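Local structure of hydrolase (Rhizobium meliloti, 5HOE) at residues A54-G57 with D58-I62; E65-S68 with A69-T72; P89-L92 with A93-P97; M125-L128 with V129-L133. The protein acts as a carbohydrate acetylesterase of the SGNH hydrolase clan, probably cleaving ester-linked acetyl groups, and assembles as an octamer. All coordinates share one frame; numbering follows the deposited sequence.

Interaction 1: A54-G57 with D58-I62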
loop_
_atom_site.group_PDB
_atom_site.type_symbol
_atom_site.label_atom_id
_atom_site.label_comp_id
_atom_site.label_asym_id
_atom_site.label_seq_id
_atom_site.Cartn_x
_atom_site.Cartn_y
_atom_site.Cartn_z
ATOM N N ALA A 54 1.546 41.755 -16.942
ATOM C CA ALA A 54 1.711 43.029 -17.627
ATOM C C ALA A 54 0.961 44.145 -16.902
ATOM O O ALA A 54 1.489 45.250 -16.721
ATOM C CB ALA A 54 1.218 42.902 -19.068
ATOM N N ARG A 55 -0.276 43.877 -16.480
ATOM C CA ARG A 55 -1.050 44.895 -15.770
ATOM C C ARG A 55 -0.454 45.188 -14.394
ATOM O O ARG A 55 -0.432 46.343 -13.951
ATOM C CB ARG A 55 -2.506 44.427 -15.647
ATOM C CG ARG A 55 -3.456 45.400 -14.967
ATOM C CD ARG A 55 -3.989 46.463 -15.938
ATOM N NE ARG A 55 -5.447 46.576 -15.851
ATOM C CZ ARG A 55 -6.259 46.761 -16.886
ATOM N NH1 ARG A 55 -5.778 46.850 -18.117
ATOM N NH2 ARG A 55 -7.564 46.847 -16.688
ATOM N N LEU A 56 0.055 44.159 -13.712
ATOM C CA LEU A 56 0.594 44.344 -12.365
ATOM C C LEU A 56 1.886 45.162 -12.360
ATOM O O LEU A 56 2.103 45.966 -11.448
ATOM C CB LEU A 56 0.807 42.984 -11.698
ATOM C CG LEU A 56 -0.465 42.265 -11.254
ATOM C CD1 LEU A 56 -0.135 40.860 -10.776
ATOM C CD2 LEU A 56 -1.162 43.045 -10.138
ATOM N N GLY A 57 2.760 44.965 -13.348
ATOM C CA GLY A 57 4.004 45.714 -13.432
ATOM C C GLY A 57 5.180 44.959 -12.833
ATOM O O GLY A 57 5.056 43.857 -12.294
ATOM N N ASP A 58 6.360 45.571 -12.931
ATOM C CA ASP A 58 7.577 44.873 -12.521
ATOM C C ASP A 58 7.803 44.875 -11.010
ATOM O O ASP A 58 8.851 44.398 -10.555
ATOM C CB ASP A 58 8.798 45.405 -13.273
ATOM C CG ASP A 58 9.025 46.872 -13.044
ATOM O OD1 ASP A 58 8.797 47.337 -11.907
ATOM O OD2 ASP A 58 9.429 47.561 -14.003
ATOM N N GLY A 59 6.854 45.366 -10.224
ATOM C CA GLY A 59 6.857 45.071 -8.805
ATOM C C GLY A 59 6.363 43.686 -8.447
ATOM O O GLY A 59 6.289 43.345 -7.261
ATOM N N TYR A 60 6.005 42.877 -9.445
ATOM C CA TYR A 60 5.438 41.554 -9.215
ATOM C C TYR A 60 6.211 40.518 -10.010
ATOM O O TYR A 60 6.588 40.760 -11.159
ATOM C CB TYR A 60 3.969 41.512 -9.630
ATOM C CG TYR A 60 3.057 42.260 -8.684
ATOM C CD1 TYR A 60 2.916 43.639 -8.775
ATOM C CD2 TYR A 60 2.328 41.591 -7.711
ATOM C CE1 TYR A 60 2.087 44.329 -7.923
ATOM C CE2 TYR A 60 1.495 42.268 -6.851
ATOM C CZ TYR A 60 1.376 43.641 -6.961
ATOM O OH TYR A 60 0.550 44.346 -6.111
ATOM N N HIS A 61 6.443 39.368 -9.382
ATOM C CA HIS A 61 7.076 38.220 -10.009
ATOM C C HIS A 61 6.048 37.097 -10.076
ATOM O O HIS A 61 5.583 36.609 -9.040
ATOM C CB HIS A 61 8.309 37.802 -9.210
ATOM C CG HIS A 61 8.886 36.486 -9.622
ATOM N ND1 HIS A 61 9.080 35.451 -8.732
ATOM C CD2 HIS A 61 9.300 36.030 -10.828
ATOM C CE1 HIS A 61 9.601 34.418 -9.369
ATOM N NE2 HIS A 61 9.741 34.740 -10.642
ATOM N N ILE A 62 5.687 36.706 -11.289
ATOM C CA ILE A 62 4.647 35.712 -11.532
ATOM C C ILE A 62 5.314 34.370 -11.782
ATOM O O ILE A 62 6.227 34.265 -12.611
ATOM C CB ILE A 62 3.745 36.119 -12.713
ATOM C CG1 ILE A 62 2.595 37.004 -12.229
ATOM C CG2 ILE A 62 3.114 34.902 -13.403
ATOM C CD1 ILE A 62 3.013 38.298 -11.669
HETATM O O HOH W 1 4.476 46.842 -10.271
#
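Between Gly57 and Tyr60 the backbone folds into a type I beta turn, closed by Tyr60 N donating to Gly57 O over 3.2 Å. The turn is the helix-to-strand connection of an alpha/beta fold, where helix 48-56 gives way to strand 60-66, an outermost strand of the parallel sheet within the chain. Gly57, the first residue past the helix, has a positive phi of 96°, a conformation that by itself favours glycine.

Beside the turn, Leu56 lies across the Tyr60 ring at about a right angle. Its CD2 methyl sits over the middle of one face, 4.1 Å from the ring centroid and 10° off the normal, a CH-pi contact. Nearer the backbone, Leu56 CB meets Tyr60 CD1 at 3.7 Å. Both residues hold CG anti to the carbonyl carbon (chi1 -73° in each), which directs leucine and ring into the same space. Val226 of helix 212-229 also packs on Tyr60, so the C-terminal helix borders this surface turn. A water bridges the two segments: it donates to Leu56 O at 2.8 Å and accepts from Gly59 N at 2.8 Å, lying in the plane of the Tyr60 ring at its edge.

Interaction 2: E65-S68 with A69-T72. With PO4 (phosphate ion), chain E.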
loop_
_atom_site.group_PDB
_atom_site.type_symbol
_atom_site.label_atom_id
_atom_site.label_comp_id
_atom_site.label_asym_id
_atom_site.label_seq_id
_atom_site.Cartn_x
_atom_site.Cartn_y
_atom_site.Cartn_z
ATOM N N GLU A 65 2.420 27.648 -12.683
ATOM C CA GLU A 65 2.302 26.200 -12.459
ATOM C C GLU A 65 0.952 25.710 -12.998
ATOM O O GLU A 65 0.049 25.347 -12.232
ATOM C CB GLU A 65 2.483 25.849 -10.975
ATOM C CG GLU A 65 3.888 26.112 -10.424
ATOM C CD GLU A 65 4.973 25.192 -10.934
ATOM O OE1 GLU A 65 4.699 24.263 -11.709
ATOM O OE2 GLU A 65 6.141 25.407 -10.514
ATOM N N GLY A 66 0.833 25.677 -14.324
ATOM C CA GLY A 66 -0.354 25.184 -14.994
ATOM C C GLY A 66 -0.068 23.835 -15.638
ATOM O O GLY A 66 0.936 23.663 -16.322
ATOM N N LEU A 67 -0.982 22.901 -15.439
ATOM C CA LEU A 67 -0.832 21.553 -15.970
ATOM C C LEU A 67 -2.145 21.103 -16.589
ATOM O O LEU A 67 -3.165 21.008 -15.899
ATOM C CB LEU A 67 -0.386 20.586 -14.871
ATOM C CG LEU A 67 -0.301 19.117 -15.268
ATOM C CD1 LEU A 67 0.767 18.910 -16.341
ATOM C CD2 LEU A 67 0.003 18.270 -14.028
ATOM N N SER A 68 -2.127 20.840 -17.893
ATOM C CA SER A 68 -3.329 20.352 -18.557
ATOM C C SER A 68 -3.861 19.105 -17.862
ATOM O O SER A 68 -3.094 18.241 -17.430
ATOM C CB SER A 68 -3.004 20.036 -20.014
ATOM O OG SER A 68 -2.654 21.233 -20.694
ATOM N N ALA A 69 -5.188 19.026 -17.753
ATOM C CA ALA A 69 -5.931 17.901 -17.168
ATOM C C ALA A 69 -5.828 17.800 -15.644
ATOM O O ALA A 69 -6.392 16.852 -15.044
ATOM C CB ALA A 69 -5.608 16.558 -17.833
ATOM N N ARG A 70 -5.194 18.764 -14.987
ATOM C CA ARG A 70 -5.047 18.727 -13.530
ATOM C C ARG A 70 -6.380 18.880 -12.813
ATOM O O ARG A 70 -7.220 19.718 -13.179
ATOM C CB ARG A 70 -4.095 19.838 -13.062
ATOM C CG ARG A 70 -3.932 19.932 -11.542
ATOM C CD ARG A 70 -2.955 21.006 -11.176
ATOM N NE ARG A 70 -1.592 20.521 -11.135
ATOM C CZ ARG A 70 -0.510 21.260 -11.375
ATOM N NH1 ARG A 70 -0.581 22.527 -11.778
ATOM N NH2 ARG A 70 0.672 20.713 -11.216
ATOM N N THR A 71 -6.560 18.061 -11.774
ATOM C CA THR A 71 -7.718 18.095 -10.879
ATOM C C THR A 71 -7.350 18.770 -9.547
ATOM O O THR A 71 -6.176 18.940 -9.208
ATOM C CB THR A 71 -8.176 16.676 -10.562
ATOM O OG1 THR A 71 -7.197 16.022 -9.727
ATOM C CG2 THR A 71 -8.431 15.870 -11.829
ATOM N N THR A 72 -8.364 19.063 -8.729
ATOM C CA THR A 72 -8.064 19.576 -7.387
ATOM C C THR A 72 -7.332 18.519 -6.536
ATOM O O THR A 72 -6.239 18.767 -5.992
ATOM C CB THR A 72 -9.337 20.049 -6.655
ATOM O OG1 THR A 72 -10.218 18.951 -6.398
ATOM C CG2 THR A 72 -10.065 21.157 -7.400
HETATM P P PO4 E . -8.075 20.570 -19.496
HETATM O O1 PO4 E . -7.271 20.970 -18.292
HETATM O O2 PO4 E . -9.432 21.217 -19.425
HETATM O O3 PO4 E . -7.439 20.784 -20.847
HETATM O O4 PO4 E . -8.213 19.084 -19.570
HETATM O O HOH W 2 2.358 22.721 -12.306
#
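Arg70 NH2 donates to a water at 2.8 Å, and that water donates to Glu65 OE1 at 2.9 Å; the carboxylate and guanidinium are thus linked through solvent, while Glu65 OE1 is also bonded to Tyr87 OH. At the edge of the guanidinium, Arg70 NH1 comes within 2.9 Å of Glu65 O and is hydrogen-bonded to Gly23 O. The Arg70 side chain is carried back over Leu67: its first two torsions are extended and the chain then bends at chi3 (-88°), laying the guanidinium face against Leu67 CB, which is 3.6 Å from Arg70 CZ.

The reversal behind this is a type II beta turn from Leu67 to Arg70, closed by Arg70 N donating to Leu67 O over 3.2 Å. Ala69 occupies its third position, where a positive phi of 73° is the expected conformation. The Ala69 amide points to a phosphate ion, Ala69 N donating to its O1 at 2.9 Å with an N-H...O angle of 157°.

That ion, probably from the crystallisation liquor, is also hydrogen-bonded to Ser25 N, Asn108 ND2 and His209 NE2. A backbone N-H from the loop after strand 60-66, close to the probable Ser25-His209-Asp206 triad, suits the oxyanion hole of SGNH hydrolases, whose place the phosphate appears to mark.

Interaction 3: P89-L92 with A93-P97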
loop_
_atom_site.group_PDB
_atom_site.type_symbol
_atom_site.label_atom_id
_atom_site.label_comp_id
_atom_site.label_asym_id
_atom_site.label_seq_id
_atom_site.Cartn_x
_atom_site.Cartn_y
_atom_site.Cartn_z
ATOM N N PRO A 89 2.059 21.086 -2.300
ATOM C CA PRO A 89 3.013 21.330 -1.198
ATOM C C PRO A 89 4.457 21.447 -1.650
ATOM O O PRO A 89 5.162 22.368 -1.219
ATOM C CB PRO A 89 2.765 20.155 -0.238
ATOM C CG PRO A 89 1.316 19.797 -0.497
ATOM C CD PRO A 89 1.156 19.960 -1.999
ATOM N N MET A 90 4.892 20.577 -2.563
ATOM C CA MET A 90 6.235 20.682 -3.143
ATOM C C MET A 90 6.430 22.003 -3.899
ATOM O O MET A 90 7.493 22.643 -3.809
ATOM C CB MET A 90 6.466 19.485 -4.092
ATOM C CG MET A 90 6.636 18.130 -3.408
ATOM S SD MET A 90 6.979 16.746 -4.541
ATOM C CE MET A 90 5.393 15.930 -4.711
ATOM N N ALA A 91 5.425 22.437 -4.653
ATOM C CA ALA A 91 5.577 23.672 -5.414
ATOM C C ALA A 91 5.661 24.877 -4.492
ATOM O O ALA A 91 6.453 25.799 -4.733
ATOM C CB ALA A 91 4.409 23.834 -6.382
ATOM N N LEU A 92 4.850 24.893 -3.435
ATOM C CA LEU A 92 4.910 26.003 -2.491
ATOM C C LEU A 92 6.302 26.137 -1.899
ATOM O O LEU A 92 6.874 27.235 -1.859
ATOM C CB LEU A 92 3.873 25.805 -1.386
ATOM C CG LEU A 92 2.398 25.896 -1.839
ATOM C CD1 LEU A 92 1.424 25.356 -0.790
ATOM C CD2 LEU A 92 2.017 27.321 -2.240
ATOM N N ALA A 93 6.871 25.017 -1.444
ATOM C CA ALA A 93 8.165 25.051 -0.774
ATOM C C ALA A 93 9.262 25.445 -1.744
ATOM O O ALA A 93 10.250 26.072 -1.343
ATOM C CB ALA A 93 8.449 23.694 -0.120
ATOM N N SER A 94 9.090 25.106 -3.017
ATOM C CA SER A 94 10.050 25.461 -4.050
ATOM C C SER A 94 10.022 26.944 -4.389
ATOM O O SER A 94 10.999 27.458 -4.945
ATOM C CB SER A 94 9.759 24.686 -5.330
ATOM O OG SER A 94 9.826 23.294 -5.162
ATOM N N HIS A 95 8.913 27.630 -4.132
ATOM C CA HIS A 95 8.747 29.001 -4.605
ATOM C C HIS A 95 8.646 30.044 -3.507
ATOM O O HIS A 95 8.526 31.224 -3.831
ATOM C CB HIS A 95 7.565 29.084 -5.577
ATOM C CG HIS A 95 7.795 28.285 -6.814
ATOM N ND1 HIS A 95 8.875 28.495 -7.644
ATOM C CD2 HIS A 95 7.124 27.230 -7.330
ATOM C CE1 HIS A 95 8.848 27.614 -8.627
ATOM N NE2 HIS A 95 7.795 26.834 -8.457
ATOM N N LEU A 96 8.785 29.668 -2.237
ATOM C CA LEU A 96 8.821 30.672 -1.171
ATOM C C LEU A 96 10.035 31.570 -1.396
ATOM O O LEU A 96 11.052 31.122 -1.917
ATOM C CB LEU A 96 8.867 30.020 0.205
ATOM C CG LEU A 96 7.603 29.313 0.707
ATOM C CD1 LEU A 96 7.798 28.833 2.135
ATOM C CD2 LEU A 96 6.364 30.198 0.641
ATOM N N PRO A 97 9.936 32.855 -1.023
ATOM C CA PRO A 97 8.797 33.525 -0.390
ATOM C C PRO A 97 7.678 33.848 -1.381
ATOM O O PRO A 97 7.966 34.245 -2.519
ATOM C CB PRO A 97 9.437 34.816 0.138
ATOM C CG PRO A 97 10.477 35.130 -0.863
ATOM C CD PRO A 97 11.079 33.774 -1.178
#
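The C-terminal turn of helix 84-95, which gives way to a loop leading to the cis peptide before Pro97, brings Ser94 and His95 back over the carbonyls of Met90 and Ala91. Met90 O is gripped twice by one residue: Ser94 OG donates to it at 2.8 Å and Ser94 N at 3.0 Å, the two reaching it from opposite faces of the carbonyl plane. The hydroxyl can fold back in this way because OG lies anti to the carbonyl carbon, beside its own backbone N (chi1 -60°).

One residue on, the spacing changes. His95 N makes its better bond to Leu92 O, 3.1 Å away and well above that carbonyl's plane, while its link to Ala91 O is weak; the last turn is here tightening toward three-residue spacing. Leu96 N, where the chain leaves helical geometry, makes a weak bond to the same Leu92 O. His95 CD2 approaches Ala91 O to 3.0 Å at an oblique angle, while Ser94 CB covers one face of the imidazole ring. Leu67 of the second subunit packs on Ala93 and Ser94, placing this buried turn at a subunit interface.

For the serine, the consequence is a buried hydroxyl paid for by its own helix. For the histidine, whose NE2 is hydrogen-bonded to Glu65 OE2, proximity to that carboxylate and to a helix C-terminus would probably favour a protonated imidazole.

Interaction 4: M125-L128 with V129-L133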
loop_
_atom_site.group_PDB
_atom_site.type_symbol
_atom_site.label_atom_id
_atom_site.label_comp_id
_atom_site.label_asym_id
_atom_site.label_seq_id
_atom_site.Cartn_x
_atom_site.Cartn_y
_atom_site.Cartn_z
ATOM N N MET A 125 -10.882 21.903 -3.707
ATOM C CA MET A 125 -10.317 23.245 -3.634
ATOM C C MET A 125 -9.969 23.607 -2.193
ATOM O O MET A 125 -8.911 24.200 -1.931
ATOM C CB MET A 125 -11.287 24.263 -4.240
ATOM C CG MET A 125 -10.810 25.698 -4.154
ATOM S SD MET A 125 -9.259 26.051 -5.082
ATOM C CE MET A 125 -9.823 26.072 -6.785
ATOM N N GLY A 126 -10.829 23.233 -1.242
ATOM C CA GLY A 126 -10.540 23.528 0.150
ATOM C C GLY A 126 -9.269 22.856 0.627
ATOM O O GLY A 126 -8.519 23.430 1.419
ATOM N N LYS A 127 -9.015 21.627 0.157
ATOM C CA LYS A 127 -7.762 20.952 0.478
ATOM C C LYS A 127 -6.573 21.784 0.013
ATOM O O LYS A 127 -5.583 21.937 0.745
ATOM C CB LYS A 127 -7.733 19.561 -0.173
ATOM C CG LYS A 127 -6.516 18.751 0.175
ATOM C CD LYS A 127 -6.521 17.410 -0.504
ATOM C CE LYS A 127 -5.321 16.581 -0.075
ATOM N NZ LYS A 127 -5.223 15.278 -0.815
ATOM N N LEU A 128 -6.648 22.327 -1.207
ATOM C CA LEU A 128 -5.545 23.126 -1.728
ATOM C C LEU A 128 -5.381 24.416 -0.933
ATOM O O LEU A 128 -4.260 24.816 -0.622
ATOM C CB LEU A 128 -5.761 23.425 -3.218
ATOM C CG LEU A 128 -5.908 22.228 -4.153
ATOM C CD1 LEU A 128 -6.262 22.680 -5.567
ATOM C CD2 LEU A 128 -4.629 21.404 -4.108
ATOM N N VAL A 129 -6.487 25.066 -0.579
ATOM C CA VAL A 129 -6.404 26.288 0.209
ATOM C C VAL A 129 -5.699 26.010 1.533
ATOM O O VAL A 129 -4.819 26.768 1.967
ATOM C CB VAL A 129 -7.805 26.894 0.416
ATOM C CG1 VAL A 129 -7.752 28.124 1.357
ATOM C CG2 VAL A 129 -8.424 27.305 -0.898
ATOM N N GLY A 130 -6.070 24.907 2.185
ATOM C CA GLY A 130 -5.426 24.520 3.428
ATOM C C GLY A 130 -3.936 24.263 3.277
ATOM O O GLY A 130 -3.159 24.558 4.184
ATOM N N GLN A 131 -3.517 23.678 2.148
ATOM C CA GLN A 131 -2.093 23.444 1.921
ATOM C C GLN A 131 -1.330 24.761 1.840
ATOM O O GLN A 131 -0.190 24.848 2.298
ATOM C CB GLN A 131 -1.880 22.629 0.639
ATOM C CG GLN A 131 -2.264 21.177 0.784
ATOM C CD GLN A 131 -2.214 20.397 -0.493
ATOM O OE1 GLN A 131 -2.293 20.957 -1.582
ATOM N NE2 GLN A 131 -2.096 19.079 -0.366
ATOM N N VAL A 132 -1.938 25.794 1.263
ATOM C CA VAL A 132 -1.280 27.100 1.254
ATOM C C VAL A 132 -1.245 27.693 2.656
ATOM O O VAL A 132 -0.211 28.191 3.117
ATOM C CB VAL A 132 -1.952 28.057 0.253
ATOM C CG1 VAL A 132 -1.222 29.367 0.249
ATOM C CG2 VAL A 132 -1.983 27.457 -1.133
ATOM N N LEU A 133 -2.376 27.664 3.354
ATOM C CA LEU A 133 -2.448 28.321 4.652
ATOM C C LEU A 133 -1.536 27.680 5.689
ATOM O O LEU A 133 -1.164 28.352 6.665
ATOM C CB LEU A 133 -3.884 28.314 5.153
ATOM C CG LEU A 133 -4.859 29.114 4.285
ATOM C CD1 LEU A 133 -6.266 29.004 4.838
ATOM C CD2 LEU A 133 -4.440 30.579 4.187
#
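With CG anti to the backbone N (chi1 -176°) and every later torsion extended, Lys127 runs out past Gln131, whose own CG lies anti to its carbonyl carbon (chi1 -73°) and which is likewise extended beyond it. The two chains meet obliquely, Lys127 CE coming to 4.1 Å from Gln131 NE2. Both polar ends converge on a single residue of the neighbouring helix: Lys127 NZ is hydrogen-bonded to Ser85 OG and Gln131 NE2 to Ser85 O. The other end of the amide faces Leu128, with Gln131 OE1 3.5 Å from Leu128 CD2; this oxygen is buried and has no hydrogen-bonding partner in the model.

All this rides on regular alpha-helix, part of helix 118-133, which packs on strand 147-152 of the parallel sheet and touches helices 84-95 and 171-189 in the layered alpha/beta fold. Its backbone bonds are sound: Val129 N to Met125 O is 2.9 Å with an N-H...O angle of 162°, and Gly130 N to Gly126 O is 3.0 Å. Gln131 N likewise donates to Lys127 O, and Val132 N to Leu128 O.

On the side turned to the sheet, Met125 CG touches Val129 CG2 at 4.3 Å, and both residues lean on Val150. The same valine methyl, Val129 CG2, lies 3.3 Å from Met125 O, alongside the carbonyl that its own amide uses. A turn later Val132 repeats the pattern, with its CG2 methyl 3.5 Å from Leu128 O.

The four contacts follow one another along the chain without overlap. Interactions 1 and 2 share strand 60-66: one lies at its start on the surface, the other at its end near the phosphate, with centres about 23 Å apart. Helix 84-95 follows, carrying interaction 3, whose His95 joins Glu65 of interaction 2; both also touch the second subunit, tying the surroundings of the probable active site to the octamer's interface. Interaction 4, on helix 118-133, packs against interaction 3 through Gln131 and Leu92, their centres about 13 Å apart, and meets interaction 2 at Thr72. Interaction 1 stands apart from interactions 3 and 4.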